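Local coordinates for protein UTR4 (Saccharomyces cerevisiae, PDB 2G80), which probably catalyses, with magnesium as cofactor, the enolisation and then the dephosphorylation of 2,3-diketo-5-methylthiopentyl-1-phosphate in the methionine salvage pathway, at residues 36-41 against 152-157; 40-45 against 248-253; 49-54 against 120-125; 129-134 against 167-172. One frame throughout, in Å; residues are numbered along the deposited sequence.

Overall arrangement
Contacts 1, 2 and 4 lie beside the parallel sheet of a HAD-type fold; contact 3 lies at the junction with the helical region. Contacts 1 and 2 share Gly40 and Thr41 of the magnesium loop after strand 33-36, their centres about 11 Å apart; contact 1 takes this loop to helix 148-156, contact 2 to the C-terminal tail. Contact 4, centred about 10 Å from contact 1, ties helix 128-136 to the segment before strand 177-179. Contact 3, about 19 Å from contact 2, joins helix 46-65 to the chain after helix 103-118. Along the chain, contact 3 closes before contact 4 opens, contacts 1 and 4 interleave, and contact 2 encloses 3 and 4, which pack farther from the metal.

Contact 1: residues 36-41 against 152-157; sequences LDIEGT and KLLFGY. With MG (magnesium ion), chain E.
Ile38 reaches from the magnesium-binding loop toward helix 148-156, and its branches meet Leu154 and Phe155. At CB the side chain divides. CG2, anti to the backbone N, heads for Leu154, where its nearest atom, CD1, is 4.3 Å away. The other branch starts at CG1, 4.2 Å from Phe155 CE2, and continues to CD1, which closes to 3.9 Å on the same Phe155 CE2. CD1 approaches the ring obliquely, the two side chains coming from opposite directions. Within the helix, Leu154 CD2 lies over the centre of the Phe155 ring, 3.9 Å above its plane, so the two helix residues offer Ile38 one joined apolar surface.

The residues on either side of Ile38 in sequence bind the metal, Asp37 by its side chain and Glu39 by its backbone. Magnesium is held by Asp37 OD2 at 2.2 Å and by Glu39 O at 2.1 Å, with three waters and Asp212 completing six ligands. Thr41 OG1 donates to Asp37 OD2 over 2.9 Å, on the anti side of the carboxylate, which helps to fix its rotation. Lys187 adds a salt bridge at Asp37 OD1. The sequence Asp-Ile-Glu-Gly-Thr after a central strand is the first conserved motif of the HAD superfamily, and Ile38 is its packed, apolar position.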
loop_
_atom_site.group_PDB
_atom_site.type_symbol
_atom_site.label_atom_id
_atom_site.label_comp_id
_atom_site.label_asym_id
_atom_site.label_seq_id
_atom_site.Cartn_x
_atom_site.Cartn_y
_atom_site.Cartn_z
ATOM N N LEU A 36 6.979 -5.680 -5.847
ATOM C CA LEU A 36 5.832 -4.934 -6.378
ATOM C C LEU A 36 5.491 -3.715 -5.570
ATOM O O LEU A 36 5.389 -3.783 -4.352
ATOM C CB LEU A 36 4.595 -5.827 -6.419
ATOM C CG LEU A 36 4.684 -7.159 -7.171
ATOM C CD1 LEU A 36 3.339 -7.904 -7.018
ATOM C CD2 LEU A 36 4.991 -6.952 -8.609
ATOM N N ASP A 37 5.340 -2.597 -6.271
ATOM C CA ASP A 37 4.718 -1.403 -5.733
ATOM C C ASP A 37 3.200 -1.732 -5.607
ATOM O O ASP A 37 2.716 -2.662 -6.294
ATOM C CB ASP A 37 4.915 -0.244 -6.700
ATOM C CG ASP A 37 4.177 1.014 -6.271
ATOM O OD1 ASP A 37 4.201 1.342 -5.052
ATOM O OD2 ASP A 37 3.566 1.642 -7.154
ATOM N N ILE A 38 2.472 -1.005 -4.741
ATOM C CA ILE A 38 1.013 -1.193 -4.595
ATOM C C ILE A 38 0.195 -0.269 -5.497
ATOM O O ILE A 38 -0.415 -0.726 -6.463
ATOM C CB ILE A 38 0.504 -1.062 -3.115
ATOM C CG1 ILE A 38 1.131 -2.181 -2.270
ATOM C CG2 ILE A 38 -1.075 -1.189 -3.056
ATOM C CD1 ILE A 38 0.853 -2.144 -0.800
ATOM N N GLU A 39 0.218 1.024 -5.168
ATOM C CA GLU A 39 -0.698 2.023 -5.745
ATOM C C GLU A 39 -0.342 2.348 -7.170
ATOM O O GLU A 39 0.768 2.728 -7.431
ATOM C CB GLU A 39 -0.750 3.294 -4.868
ATOM C CG GLU A 39 -1.060 3.038 -3.348
ATOM C CD GLU A 39 0.183 2.812 -2.406
ATOM O OE1 GLU A 39 1.280 2.331 -2.840
ATOM O OE2 GLU A 39 0.034 3.127 -1.196
ATOM N N GLY A 40 -1.277 2.193 -8.101
ATOM C CA GLY A 40 -0.994 2.386 -9.545
ATOM C C GLY A 40 -0.280 1.202 -10.198
ATOM O O GLY A 40 0.006 1.220 -11.402
ATOM N N THR A 41 -0.009 0.145 -9.418
ATOM C CA THR A 41 0.699 -1.040 -9.896
ATOM C C THR A 41 -0.185 -2.298 -9.751
ATOM O O THR A 41 -0.463 -2.935 -10.733
ATOM C CB THR A 41 2.044 -1.149 -9.163
ATOM O OG1 THR A 41 2.786 0.044 -9.419
ATOM C CG2 THR A 41 2.845 -2.341 -9.658
ATOM N N LYS A 152 -0.447 -5.697 4.919
ATOM C CA LYS A 152 -0.990 -7.000 5.304
ATOM C C LYS A 152 -2.524 -7.004 5.431
ATOM O O LYS A 152 -3.192 -7.956 5.018
ATOM C CB LYS A 152 -0.381 -7.478 6.622
ATOM C CG LYS A 152 1.034 -7.944 6.541
ATOM C CD LYS A 152 1.522 -8.371 7.935
ATOM C CE LYS A 152 3.022 -8.774 7.938
ATOM N NZ LYS A 152 3.509 -9.224 9.277
ATOM N N LEU A 153 -3.042 -5.931 6.020
ATOM C CA LEU A 153 -4.463 -5.686 6.153
ATOM C C LEU A 153 -5.113 -5.542 4.773
ATOM O O LEU A 153 -6.132 -6.189 4.484
ATOM C CB LEU A 153 -4.664 -4.432 7.021
ATOM C CG LEU A 153 -6.062 -4.133 7.522
ATOM C CD1 LEU A 153 -6.525 -5.250 8.487
ATOM C CD2 LEU A 153 -6.049 -2.731 8.147
ATOM N N LEU A 154 -4.509 -4.745 3.885
ATOM C CA LEU A 154 -5.008 -4.606 2.472
ATOM C C LEU A 154 -5.079 -5.936 1.719
ATOM O O LEU A 154 -6.097 -6.246 1.086
ATOM C CB LEU A 154 -4.119 -3.632 1.679
ATOM C CG LEU A 154 -4.554 -3.208 0.263
ATOM C CD1 LEU A 154 -4.078 -1.774 -0.081
ATOM C CD2 LEU A 154 -4.177 -4.188 -0.870
ATOM N N PHE A 155 -3.986 -6.708 1.760
ATOM C CA PHE A 155 -3.939 -8.021 1.108
ATOM C C PHE A 155 -4.725 -9.122 1.790
ATOM O O PHE A 155 -4.918 -10.178 1.187
ATOM C CB PHE A 155 -2.486 -8.443 0.800
ATOM C CG PHE A 155 -1.843 -7.579 -0.244
ATOM C CD1 PHE A 155 -2.260 -7.665 -1.563
ATOM C CD2 PHE A 155 -0.877 -6.656 0.083
ATOM C CE1 PHE A 155 -1.695 -6.863 -2.561
ATOM C CE2 PHE A 155 -0.321 -5.840 -0.898
ATOM C CZ PHE A 155 -0.735 -5.962 -2.235
ATOM N N GLY A 156 -5.178 -8.898 3.031
ATOM C CA GLY A 156 -6.061 -9.850 3.690
ATOM C C GLY A 156 -7.526 -9.768 3.280
ATOM O O GLY A 156 -8.293 -10.699 3.581
ATOM N N TYR A 157 -7.925 -8.664 2.623
ATOM C CA TYR A 157 -9.350 -8.349 2.299
ATOM C C TYR A 157 -9.510 -7.752 0.900
ATOM O O TYR A 157 -10.003 -6.628 0.702
ATOM C CB TYR A 157 -9.896 -7.393 3.366
ATOM C CG TYR A 157 -9.893 -7.962 4.776
ATOM C CD1 TYR A 157 -10.937 -8.784 5.213
ATOM C CD2 TYR A 157 -8.851 -7.682 5.673
ATOM C CE1 TYR A 157 -10.957 -9.317 6.496
ATOM C CE2 TYR A 157 -8.861 -8.188 6.966
ATOM C CZ TYR A 157 -9.925 -9.008 7.370
ATOM O OH TYR A 157 -9.980 -9.558 8.606
HETATM MG MG MG E . 2.706 3.624 -7.196
HETATM O O HOH W 1 2.660 3.638 -5.208
HETATM O O HOH W 2 4.683 4.214 -6.977
HETATM O O HOH W 3 1.947 5.424 -7.418
#

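Contact 2: residues 40-45 against 248-253; sequences GTVCPI and KNFETL
Phe250 presents the far rim of its ring to Thr41 and Val42, and both of those side chains cross it at about a right angle. The Thr41 methyl CG2 sits at the ring edge, in its plane, 3.9 Å from Phe250 CZ. Val42 CG1 is likewise near the plane at the edge, 4.0 Å from Phe250 CE2. The backbone also comes close, out of the ring plane: Thr41 O is 3.6 Å from Phe250 CZ, in an oblique position. The threonine orientation follows from its first torsion (chi1 -59°), which sets CG2 anti to the backbone N and facing the ring, while OG1 turns to Asp37.

Other groups settle the ring from further sides. Arg232 makes a cation-pi contact with Phe250 and also donates from NE to Thr41 O, and the Phe133 ring meets that of Phe250 with planes at about 60°. Behind the ring, a type I turn from Phe250 to Leu253 is closed by Leu253 N bonding to Phe250 O at 3.2 Å.

No hydrogen bond joins the two segments directly. Their buried contact therefore rests mainly on van der Waals packing at an aromatic rim, while the carbonyl of Thr41 is satisfied by Arg232, a residue that contacts both partners.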
loop_
_atom_site.group_PDB
_atom_site.type_symbol
_atom_site.label_atom_id
_atom_site.label_comp_id
_atom_site.label_asym_id
_atom_site.label_seq_id
_atom_site.Cartn_x
_atom_site.Cartn_y
_atom_site.Cartn_z
ATOM N N GLY A 40 -1.277 2.193 -8.101
ATOM C CA GLY A 40 -0.994 2.386 -9.545
ATOM C C GLY A 40 -0.280 1.202 -10.198
ATOM O O GLY A 40 0.006 1.220 -11.402
ATOM N N THR A 41 -0.009 0.145 -9.418
ATOM C CA THR A 41 0.699 -1.040 -9.896
ATOM C C THR A 41 -0.185 -2.298 -9.751
ATOM O O THR A 41 -0.463 -2.935 -10.733
ATOM C CB THR A 41 2.044 -1.149 -9.163
ATOM O OG1 THR A 41 2.786 0.044 -9.419
ATOM C CG2 THR A 41 2.845 -2.341 -9.658
ATOM N N VAL A 42 -0.563 -2.666 -8.534
ATOM C CA VAL A 42 -1.482 -3.798 -8.290
ATOM C C VAL A 42 -2.909 -3.333 -7.880
ATOM O O VAL A 42 -3.857 -4.117 -7.999
ATOM C CB VAL A 42 -0.890 -4.875 -7.276
ATOM C CG1 VAL A 42 0.515 -5.323 -7.698
ATOM C CG2 VAL A 42 -0.890 -4.417 -5.879
ATOM N N CYS A 43 -3.032 -2.075 -7.424
ATOM C CA CYS A 43 -4.310 -1.491 -6.982
ATOM C C CYS A 43 -4.520 -0.138 -7.696
ATOM O O CYS A 43 -3.528 0.596 -7.927
ATOM C CB CYS A 43 -4.266 -1.291 -5.457
ATOM S SG CYS A 43 -5.809 -0.768 -4.642
ATOM N N PRO A 44 -5.790 0.182 -8.075
ATOM C CA PRO A 44 -6.069 1.498 -8.636
ATOM C C PRO A 44 -5.633 2.608 -7.691
ATOM O O PRO A 44 -5.870 2.552 -6.483
ATOM C CB PRO A 44 -7.597 1.536 -8.737
ATOM C CG PRO A 44 -7.999 0.151 -8.815
ATOM C CD PRO A 44 -6.989 -0.662 -8.138
ATOM N N ILE A 45 -5.020 3.608 -8.274
ATOM C CA ILE A 45 -4.539 4.768 -7.554
ATOM C C ILE A 45 -5.737 5.525 -6.910
ATOM O O ILE A 45 -5.590 6.143 -5.877
ATOM C CB ILE A 45 -3.629 5.600 -8.540
ATOM C CG1 ILE A 45 -2.566 6.407 -7.822
ATOM C CG2 ILE A 45 -4.464 6.420 -9.501
ATOM C CD1 ILE A 45 -1.439 6.796 -8.786
ATOM N N LYS A 248 1.063 -3.049 -19.195
ATOM C CA LYS A 248 -0.336 -2.664 -18.993
ATOM C C LYS A 248 -1.026 -3.669 -18.065
ATOM O O LYS A 248 -2.056 -3.369 -17.463
ATOM C CB LYS A 248 -1.092 -2.599 -20.313
ATOM C CG LYS A 248 -0.528 -1.615 -21.349
ATOM C CD LYS A 248 -0.726 -0.150 -20.989
ATOM N N ASN A 249 -0.477 -4.875 -17.994
ATOM C CA ASN A 249 -0.951 -5.935 -17.108
ATOM C C ASN A 249 0.162 -6.958 -16.914
ATOM O O ASN A 249 1.169 -6.908 -17.637
ATOM C CB ASN A 249 -2.183 -6.592 -17.679
ATOM C CG ASN A 249 -1.962 -7.118 -19.068
ATOM O OD1 ASN A 249 -1.194 -8.061 -19.277
ATOM N ND2 ASN A 249 -2.655 -6.520 -20.037
ATOM N N PHE A 250 -0.031 -7.893 -15.979
ATOM C CA PHE A 250 1.001 -8.892 -15.676
ATOM C C PHE A 250 0.819 -10.292 -16.276
ATOM O O PHE A 250 1.587 -11.186 -15.935
ATOM C CB PHE A 250 1.266 -8.953 -14.152
ATOM C CG PHE A 250 1.488 -7.596 -13.487
ATOM C CD1 PHE A 250 2.000 -6.465 -14.193
ATOM C CD2 PHE A 250 1.280 -7.477 -12.128
ATOM C CE1 PHE A 250 2.208 -5.242 -13.548
ATOM C CE2 PHE A 250 1.522 -6.290 -11.468
ATOM C CZ PHE A 250 1.979 -5.159 -12.171
ATOM N N GLU A 251 -0.123 -10.459 -17.200
ATOM C CA GLU A 251 -0.371 -11.753 -17.877
ATOM C C GLU A 251 0.851 -12.373 -18.537
ATOM O O GLU A 251 1.048 -13.569 -18.417
ATOM C CB GLU A 251 -1.487 -11.647 -18.928
ATOM C CG GLU A 251 -2.864 -11.504 -18.327
ATOM C CD GLU A 251 -3.972 -11.247 -19.375
ATOM O OE1 GLU A 251 -3.841 -11.681 -20.553
ATOM O OE2 GLU A 251 -4.981 -10.601 -18.993
ATOM N N THR A 252 1.686 -11.556 -19.175
ATOM C CA THR A 252 2.872 -12.065 -19.906
ATOM C C THR A 252 4.103 -12.350 -19.035
ATOM O O THR A 252 5.031 -12.979 -19.524
ATOM C CB THR A 252 3.326 -11.112 -21.070
ATOM O OG1 THR A 252 3.986 -9.942 -20.548
ATOM C CG2 THR A 252 2.149 -10.700 -21.936
ATOM N N LEU A 253 4.107 -11.906 -17.772
ATOM C CA LEU A 253 5.270 -12.082 -16.879
ATOM C C LEU A 253 5.396 -13.460 -16.223
ATOM O O LEU A 253 4.424 -14.154 -15.958
ATOM C CB LEU A 253 5.300 -10.982 -15.801
ATOM C CG LEU A 253 5.640 -9.594 -16.340
ATOM C CD1 LEU A 253 5.389 -8.537 -15.284
ATOM C CD2 LEU A 253 7.082 -9.530 -16.871
ATOM O OXT LEU A 253 6.523 -13.904 -15.942
#

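Contact 3: residues 49-54 against 120-125; sequences KETLFP and GQIKAP
Ile122 belongs to the chain returning from the helical cap region of this HAD-type enzyme, and it packs against Thr51 and Leu52 on helix 46-65, the first helix after the magnesium loop. Helix 103-118 ends in a Schellman motif, with Gly120 at positive phi, two residues before Ile122; the chain, extended at Ile122 and Lys123, then leads to helix 128-136. The contact thus joins the outgoing and returning connections between the sheet domain and the helical region. The CA atoms of Thr51 and Ile122 are 7.9 Å apart, leaving the meeting to side chains, and no hydrogen bond crosses.

Ile122 uses both branches. Its CG1 stands between the backbone N and the carbonyl carbon (chi1 47°), and the chain then extends to CD1, leaving CG2 to point to a different neighbour. That neighbour is Thr51, whose side chain slides past Ile122 in the opposite direction. Leu52 instead crosses Ile122 at about a right angle: its CB bond runs across the approach, and only CD2 at the tip comes close. Tyr117 of helix 103-118 touches both Leu52 and Ile122, and Trp113 NE1 bonds to Leu52 O, binding the two helices together around this spot.

The pairing is methyl to methyl on both branches: Thr51 CG2 lies 4.0 Å from Ile122 CG2, and Leu52 CD2 lies 4.0 Å from Ile122 CD1.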
loop_
_atom_site.group_PDB
_atom_site.type_symbol
_atom_site.label_atom_id
_atom_site.label_comp_id
_atom_site.label_asym_id
_atom_site.label_seq_id
_atom_site.Cartn_x
_atom_site.Cartn_y
_atom_site.Cartn_z
ATOM N N LYS A 49 -8.041 7.768 -2.144
ATOM C CA LYS A 49 -8.806 9.031 -2.114
ATOM C C LYS A 49 -10.297 8.865 -2.308
ATOM O O LYS A 49 -11.047 9.613 -1.705
ATOM C CB LYS A 49 -8.268 10.052 -3.144
ATOM N N GLU A 50 -10.744 7.951 -3.172
ATOM C CA GLU A 50 -12.189 7.749 -3.362
ATOM C C GLU A 50 -12.853 6.956 -2.270
ATOM O O GLU A 50 -14.031 7.205 -2.015
ATOM C CB GLU A 50 -12.549 7.070 -4.687
ATOM C CG GLU A 50 -12.303 7.939 -5.864
ATOM C CD GLU A 50 -12.729 7.337 -7.189
ATOM O OE1 GLU A 50 -13.785 6.663 -7.260
ATOM O OE2 GLU A 50 -12.022 7.617 -8.180
ATOM N N THR A 51 -12.109 6.023 -1.662
ATOM C CA THR A 51 -12.610 5.084 -0.676
ATOM C C THR A 51 -11.974 5.138 0.748
ATOM O O THR A 51 -12.697 5.381 1.710
ATOM C CB THR A 51 -12.518 3.631 -1.271
ATOM O OG1 THR A 51 -13.222 3.596 -2.523
ATOM C CG2 THR A 51 -13.143 2.588 -0.340
ATOM N N LEU A 52 -10.667 4.945 0.891
ATOM C CA LEU A 52 -10.056 4.849 2.252
ATOM C C LEU A 52 -10.124 6.115 3.095
ATOM O O LEU A 52 -10.605 6.090 4.221
ATOM C CB LEU A 52 -8.607 4.365 2.202
ATOM C CG LEU A 52 -8.334 2.910 1.851
ATOM C CD1 LEU A 52 -6.844 2.663 1.867
ATOM C CD2 LEU A 52 -9.033 1.971 2.792
ATOM N N PHE A 53 -9.667 7.218 2.536
ATOM C CA PHE A 53 -9.681 8.505 3.248
ATOM C C PHE A 53 -11.094 8.946 3.651
ATOM O O PHE A 53 -11.305 9.240 4.856
ATOM C CB PHE A 53 -8.863 9.558 2.467
ATOM C CG PHE A 53 -7.354 9.449 2.627
ATOM C CD1 PHE A 53 -6.710 8.331 3.199
ATOM C CD2 PHE A 53 -6.556 10.480 2.127
ATOM C CE1 PHE A 53 -5.301 8.284 3.328
ATOM C CE2 PHE A 53 -5.157 10.436 2.233
ATOM C CZ PHE A 53 -4.529 9.319 2.836
ATOM N N PRO A 54 -12.067 8.969 2.695
ATOM C CA PRO A 54 -13.486 9.283 3.037
ATOM C C PRO A 54 -14.113 8.343 4.052
ATOM O O PRO A 54 -14.840 8.787 4.925
ATOM C CB PRO A 54 -14.205 9.182 1.686
ATOM C CG PRO A 54 -13.149 9.462 0.709
ATOM C CD PRO A 54 -11.921 8.817 1.233
ATOM N N GLY A 120 -16.700 -5.951 6.313
ATOM C CA GLY A 120 -17.106 -6.015 4.915
ATOM C C GLY A 120 -17.476 -4.681 4.322
ATOM O O GLY A 120 -17.997 -4.634 3.197
ATOM N N GLN A 121 -17.195 -3.590 5.036
ATOM C CA GLN A 121 -17.519 -2.245 4.540
ATOM C C GLN A 121 -16.553 -1.740 3.470
ATOM O O GLN A 121 -16.893 -0.830 2.733
ATOM C CB GLN A 121 -17.604 -1.247 5.684
ATOM C CG GLN A 121 -18.652 -1.605 6.740
ATOM C CD GLN A 121 -18.661 -0.610 7.904
ATOM O OE1 GLN A 121 -18.972 0.571 7.717
ATOM N NE2 GLN A 121 -18.324 -1.089 9.108
ATOM N N ILE A 122 -15.355 -2.322 3.403
ATOM C CA ILE A 122 -14.342 -1.960 2.416
ATOM C C ILE A 122 -13.566 -3.207 1.988
ATOM O O ILE A 122 -13.337 -4.133 2.786
ATOM C CB ILE A 122 -13.371 -0.809 2.909
ATOM C CG1 ILE A 122 -12.850 -1.055 4.321
ATOM C CG2 ILE A 122 -14.110 0.556 2.910
ATOM C CD1 ILE A 122 -11.838 -0.036 4.894
ATOM N N LYS A 123 -13.192 -3.224 0.707
ATOM C CA LYS A 123 -12.460 -4.320 0.083
ATOM C C LYS A 123 -11.436 -3.711 -0.834
ATOM O O LYS A 123 -11.752 -2.745 -1.516
ATOM C CB LYS A 123 -13.451 -5.206 -0.683
ATOM C CG LYS A 123 -14.407 -5.971 0.263
ATOM C CD LYS A 123 -15.550 -6.596 -0.430
ATOM C CE LYS A 123 -16.607 -7.028 0.577
ATOM N NZ LYS A 123 -17.780 -7.595 -0.126
ATOM N N ALA A 124 -10.228 -4.259 -0.865
ATOM C CA ALA A 124 -9.129 -3.704 -1.697
ATOM C C ALA A 124 -9.271 -4.167 -3.164
ATOM O O ALA A 124 -9.192 -5.374 -3.447
ATOM C CB ALA A 124 -7.776 -4.082 -1.128
ATOM N N PRO A 125 -9.466 -3.218 -4.103
ATOM C CA PRO A 125 -9.664 -3.547 -5.515
ATOM C C PRO A 125 -8.384 -3.945 -6.289
ATOM O O PRO A 125 -7.964 -3.246 -7.212
ATOM C CB PRO A 125 -10.284 -2.250 -6.077
ATOM C CG PRO A 125 -9.713 -1.182 -5.276
ATOM C CD PRO A 125 -9.452 -1.751 -3.905
#

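Contact 4: residues 129-134 against 167-172; sequences DAIDFI and DSLDLN
Apolar packing joins Ile131 and Ile134 on helix 128-136 to Leu169 and Leu171 in the segment leading toward strand 177-179. Leu171 is shared: its CD2 is 4.2 Å from Ile131 CG2, its CD1 is 4.2 Å from Ile131 CG1, and the same CD1 faces Ile134 CD1 at 4.3 Å. Each methyl of Leu171 thus faces one branch of Ile131, whose side chain it crosses at about a right angle. With CG anti to the carbonyl carbon (chi1 -57°), the leucine turns this fork toward the helix. Leu169 adds a looser touch at the margin, with CD1 4.4 Å from Ile131 CD1. One helical turn separates Ile131 from Ile134, and beyond the latter lies Leu36 of the central strand 33-36.

The polar interactions lie within the loop or lead to other parts of the fold rather than bridge the segments. Asp170 OD1 accepts from Asn172 N at 2.9 Å, an Asx turn that encloses Leu171; the N-H arrives from above the carboxylate plane, 42° out of it. Leu171 also pairs through its backbone with Phe155 of helix 148-156, and Asn172 ND2 bonds to Lys152 O. On the helix, Asp129 OD2 forms a salt bridge with Arg232 and accepts from Phe250 N.

With no hydrogen bond across, the helix-to-loop attachment is hydrophobic, and the Asx turn and the bonds to helix 148-156 fix the loop that presents Leu171.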
loop_
_atom_site.group_PDB
_atom_site.type_symbol
_atom_site.label_atom_id
_atom_site.label_comp_id
_atom_site.label_asym_id
_atom_site.label_seq_id
_atom_site.Cartn_x
_atom_site.Cartn_y
_atom_site.Cartn_z
ATOM N N ASP A 129 -5.500 -9.609 -12.935
ATOM C CA ASP A 129 -4.214 -10.119 -13.397
ATOM C C ASP A 129 -3.086 -10.015 -12.328
ATOM O O ASP A 129 -2.127 -10.779 -12.364
ATOM C CB ASP A 129 -3.784 -9.400 -14.681
ATOM C CG ASP A 129 -3.465 -7.936 -14.447
ATOM O OD1 ASP A 129 -4.423 -7.183 -14.189
ATOM O OD2 ASP A 129 -2.264 -7.552 -14.505
ATOM N N ALA A 130 -3.186 -9.053 -11.415
ATOM C CA ALA A 130 -2.192 -8.919 -10.321
ATOM C C ALA A 130 -2.439 -10.005 -9.274
ATOM O O ALA A 130 -1.494 -10.481 -8.661
ATOM C CB ALA A 130 -2.230 -7.518 -9.693
ATOM N N ILE A 131 -3.714 -10.363 -9.057
ATOM C CA ILE A 131 -4.100 -11.470 -8.168
ATOM C C ILE A 131 -3.504 -12.783 -8.683
ATOM O O ILE A 131 -2.930 -13.533 -7.908
ATOM C CB ILE A 131 -5.681 -11.617 -8.002
ATOM C CG1 ILE A 131 -6.249 -10.440 -7.201
ATOM C CG2 ILE A 131 -6.050 -12.897 -7.274
ATOM C CD1 ILE A 131 -7.788 -10.362 -7.224
ATOM N N ASP A 132 -3.691 -13.058 -9.967
ATOM C CA ASP A 132 -3.185 -14.279 -10.618
ATOM C C ASP A 132 -1.660 -14.357 -10.583
ATOM O O ASP A 132 -1.109 -15.430 -10.379
ATOM C CB ASP A 132 -3.623 -14.346 -12.087
ATOM C CG ASP A 132 -5.122 -14.509 -12.275
ATOM O OD1 ASP A 132 -5.877 -14.861 -11.324
ATOM O OD2 ASP A 132 -5.545 -14.281 -13.430
ATOM N N PHE A 133 -1.010 -13.213 -10.830
ATOM C CA PHE A 133 0.446 -13.062 -10.797
ATOM C C PHE A 133 1.011 -13.430 -9.419
ATOM O O PHE A 133 1.929 -14.224 -9.325
ATOM C CB PHE A 133 0.799 -11.622 -11.167
ATOM C CG PHE A 133 2.269 -11.308 -11.127
ATOM C CD1 PHE A 133 2.859 -10.834 -9.946
ATOM C CD2 PHE A 133 3.061 -11.454 -12.275
ATOM C CE1 PHE A 133 4.210 -10.508 -9.910
ATOM C CE2 PHE A 133 4.415 -11.144 -12.243
ATOM C CZ PHE A 133 4.989 -10.653 -11.072
ATOM N N ILE A 134 0.451 -12.821 -8.378
ATOM C CA ILE A 134 0.824 -13.064 -6.973
ATOM C C ILE A 134 0.612 -14.530 -6.575
ATOM O O ILE A 134 1.427 -15.080 -5.862
ATOM C CB ILE A 134 0.050 -12.098 -6.022
ATOM C CG1 ILE A 134 0.593 -10.661 -6.188
ATOM C CG2 ILE A 134 0.180 -12.485 -4.540
ATOM C CD1 ILE A 134 -0.297 -9.571 -5.537
ATOM N N ASP A 167 -17.817 -12.240 -0.443
ATOM C CA ASP A 167 -16.658 -12.261 0.490
ATOM C C ASP A 167 -15.360 -11.832 -0.203
ATOM O O ASP A 167 -15.161 -12.108 -1.382
ATOM C CB ASP A 167 -16.384 -13.675 1.071
ATOM C CG ASP A 167 -17.469 -14.194 2.050
ATOM O OD1 ASP A 167 -18.122 -13.410 2.779
ATOM O OD2 ASP A 167 -17.632 -15.441 2.096
ATOM N N SER A 168 -14.502 -11.153 0.544
ATOM C CA SER A 168 -13.189 -10.755 0.093
ATOM C C SER A 168 -12.246 -11.987 0.050
ATOM O O SER A 168 -12.583 -13.045 0.566
ATOM C CB SER A 168 -12.622 -9.708 1.030
ATOM O OG SER A 168 -12.544 -10.215 2.362
ATOM N N LEU A 169 -11.092 -11.834 -0.598
ATOM C CA LEU A 169 -10.071 -12.878 -0.741
ATOM C C LEU A 169 -8.854 -12.502 0.111
ATOM O O LEU A 169 -8.531 -11.328 0.259
ATOM C CB LEU A 169 -9.605 -12.989 -2.204
ATOM C CG LEU A 169 -10.679 -13.152 -3.268
ATOM C CD1 LEU A 169 -10.048 -13.133 -4.625
ATOM C CD2 LEU A 169 -11.483 -14.438 -3.032
ATOM N N ASP A 170 -8.162 -13.515 0.622
ATOM C CA ASP A 170 -6.954 -13.324 1.414
ATOM C C ASP A 170 -5.770 -13.739 0.531
ATOM O O ASP A 170 -5.673 -14.897 0.107
ATOM C CB ASP A 170 -7.025 -14.161 2.691
ATOM C CG ASP A 170 -5.838 -13.918 3.649
ATOM O OD1 ASP A 170 -4.936 -13.084 3.399
ATOM O OD2 ASP A 170 -5.814 -14.581 4.700
ATOM N N LEU A 171 -4.904 -12.778 0.231
ATOM C CA LEU A 171 -3.678 -13.033 -0.513
ATOM C C LEU A 171 -2.426 -13.125 0.362
ATOM O O LEU A 171 -1.354 -13.364 -0.177
ATOM C CB LEU A 171 -3.461 -11.950 -1.563
ATOM C CG LEU A 171 -4.571 -11.711 -2.605
ATOM C CD1 LEU A 171 -3.976 -10.801 -3.697
ATOM C CD2 LEU A 171 -5.109 -12.997 -3.205
ATOM N N ASN A 172 -2.547 -12.951 1.684
ATOM C CA ASN A 172 -1.365 -12.993 2.573
ATOM C C ASN A 172 -0.580 -14.305 2.539
ATOM O O ASN A 172 0.638 -14.278 2.670
ATOM C CB ASN A 172 -1.694 -12.549 4.015
ATOM C CG ASN A 172 -2.051 -11.046 4.100
ATOM O OD1 ASN A 172 -1.342 -10.177 3.591
ATOM N ND2 ASN A 172 -3.155 -10.761 4.732
#